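Side-chain contact in cysteine hydrolase (Pseudomonas syringae pv. phaseolicola 1448A, PDB 3IRV), which is probably a hydrolase of the isochorismatase-like cysteine hydrolase family: residues M177-P180 against A186-A189. Residues are numbered along the deposited sequence; the frame is centred on the assembly and turned at random.
Sequences MDYP and AVSA
Two hydrogen bonds join Asp178 and Tyr179 to Ala189 and Val187. The backbone bond, from Tyr179 N to Val187 O, measures 2.9 Å and is nearly straight, 174° at the hydrogen; it forms one isolated antiparallel bridge, a hydrogen-bonded pair in which only this bond is made, Val187 N being buried without a partner. In the other, Ala189 N gives its hydrogen to Asp178 OD1 at 2.8 Å, from above the carboxylate plane, 37° out of it. Asp178 reaches this N-H because its CG lies anti to the carbonyl carbon (chi1 -61°). Its OD2 forms a salt bridge with Lys44. Ala189 opens helix 189-204, whose dipole would probably favour this negative charge. Ser188 is the N-cap, its OG accepting from the backbone N of Asp191.

Apolar packing across the contact is mainly between Tyr179 and Val187, which run side by side, with Val187 CG1 in plane at the ring edge, 3.9 Å from Tyr179 CD2. Both also touch Val192 of the helix and Thr198 of the second subunit. Tyr179 OH bonds to Asn150 and to Glu203 of that subunit. Ala189 CB rests on the backbone of Met177, 3.7 Å from its carbonyl carbon C.

At the dimer interface these contacts join the two arms of the loop after strand 174-175, across residues 181-185: an isolated antiparallel bridge followed by a serine N-cap, leading into helix 189-204 of the isochorismatase-like alpha/beta fold.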
ATOM      1  N   MET A 177      -9.901  10.163  -5.263  1.00 13.97           N
ATOM      2  CA  MET A 177     -10.506  10.380  -6.568  0.50 17.04           C
ATOM      3  C   MET A 177     -11.470   9.248  -6.894  1.00 14.71           C
ATOM      4  O   MET A 177     -11.378   8.151  -6.342  1.00 16.33           O
ATOM      5  CB  MET A 177      -9.430  10.527  -7.653  0.50 17.52           C
ATOM      6  CG  MET A 177      -8.752   9.225  -8.073  0.50 16.74           C
ATOM      7  SD  MET A 177      -7.526   9.468  -9.381  0.50 18.31           S
ATOM      8  CE  MET A 177      -8.391  10.543 -10.543  0.50  9.63           C
ATOM      9  N   ASP A 178     -12.443   9.552  -7.752  1.00 16.40           N
ATOM     10  CA  ASP A 178     -13.393   8.542  -8.261  1.00 17.53           C
ATOM     11  C   ASP A 178     -12.635   7.638  -9.218  1.00 17.67           C
ATOM     12  O   ASP A 178     -11.690   8.085  -9.840  1.00 19.60           O
ATOM     13  CB  ASP A 178     -14.490   9.226  -9.091  1.00 19.57           C
ATOM     14  CG  ASP A 178     -15.307  10.238  -8.294  1.00 26.98           C
ATOM     15  OD1 ASP A 178     -15.921   9.870  -7.278  1.00 22.69           O
ATOM     16  OD2 ASP A 178     -15.354  11.419  -8.704  1.00 41.39           O
ATOM     17  N   TYR A 179     -13.081   6.396  -9.376  1.00 14.75           N
ATOM     18  CA  TYR A 179     -12.520   5.480 -10.372  1.00 13.36           C
ATOM     19  C   TYR A 179     -13.632   5.057 -11.318  1.00 18.59           C
ATOM     20  O   TYR A 179     -14.780   4.978 -10.891  1.00 18.34           O
ATOM     21  CB  TYR A 179     -12.011   4.196  -9.705  1.00 14.44           C
ATOM     22  CG  TYR A 179     -10.684   4.357  -8.993  1.00 12.01           C
ATOM     23  CD1 TYR A 179      -9.515   4.594  -9.708  1.00 17.47           C
ATOM     24  CD2 TYR A 179     -10.614   4.289  -7.594  1.00 15.32           C
ATOM     25  CE1 TYR A 179      -8.293   4.755  -9.054  1.00 17.06           C
ATOM     26  CE2 TYR A 179      -9.385   4.431  -6.918  1.00 14.34           C
ATOM     27  CZ  TYR A 179      -8.236   4.659  -7.666  1.00 19.18           C
ATOM     28  OH  TYR A 179      -7.040   4.816  -7.008  1.00 17.00           O
ATOM     29  N   PRO A 180     -13.294   4.765 -12.584  1.00 17.69           N
ATOM     30  CA  PRO A 180     -14.319   4.201 -13.473  1.00 17.72           C
ATOM     31  C   PRO A 180     -14.563   2.741 -13.092  1.00 18.47           C
ATOM     32  O   PRO A 180     -13.765   2.137 -12.386  1.00 17.31           O
ATOM     33  CB  PRO A 180     -13.673   4.290 -14.854  1.00 21.73           C
ATOM     34  CG  PRO A 180     -12.197   4.212 -14.575  1.00 23.83           C
ATOM     35  CD  PRO A 180     -11.989   4.914 -13.264  1.00 18.87           C
ATOM     36  N   ALA A 186     -18.871   0.677  -9.962  1.00 26.20           N
ATOM     37  CA  ALA A 186     -18.439   2.054  -9.852  1.00 26.66           C
ATOM     38  C   ALA A 186     -17.799   2.246  -8.488  1.00 18.24           C
ATOM     39  O   ALA A 186     -18.190   1.589  -7.537  1.00 19.54           O
ATOM     40  CB  ALA A 186     -19.661   2.972  -9.970  1.00 29.32           C
ATOM     41  N   VAL A 187     -16.815   3.141  -8.408  1.00 19.75           N
ATOM     42  CA  VAL A 187     -16.134   3.430  -7.144  1.00 16.28           C
ATOM     43  C   VAL A 187     -16.025   4.950  -6.960  1.00 19.23           C
ATOM     44  O   VAL A 187     -15.337   5.639  -7.734  1.00 20.14           O
ATOM     45  CB  VAL A 187     -14.712   2.764  -7.143  1.00 17.36           C
ATOM     46  CG1 VAL A 187     -13.942   3.155  -5.945  1.00 20.94           C
ATOM     47  CG2 VAL A 187     -14.821   1.236  -7.229  1.00 19.07           C
ATOM     48  N   SER A 188     -16.708   5.487  -5.947  1.00 14.68           N
ATOM     49  CA  SER A 188     -16.668   6.928  -5.735  1.00 14.71           C
ATOM     50  C   SER A 188     -15.477   7.326  -4.871  1.00 14.78           C
ATOM     51  O   SER A 188     -14.990   6.514  -4.069  1.00 16.00           O
ATOM     52  CB  SER A 188     -17.930   7.389  -5.020  1.00 17.28           C
ATOM     53  OG  SER A 188     -18.031   6.732  -3.771  1.00 16.99           O
ATOM     54  N   ALA A 189     -15.079   8.590  -4.957  1.00 15.36           N
ATOM     55  CA  ALA A 189     -14.067   9.115  -4.027  1.00 14.47           C
ATOM     56  C   ALA A 189     -14.459   8.920  -2.578  1.00 15.27           C
ATOM     57  O   ALA A 189     -13.617   8.556  -1.748  1.00 16.28           O
ATOM     58  CB  ALA A 189     -13.750  10.590  -4.301  1.00 16.55           C
TER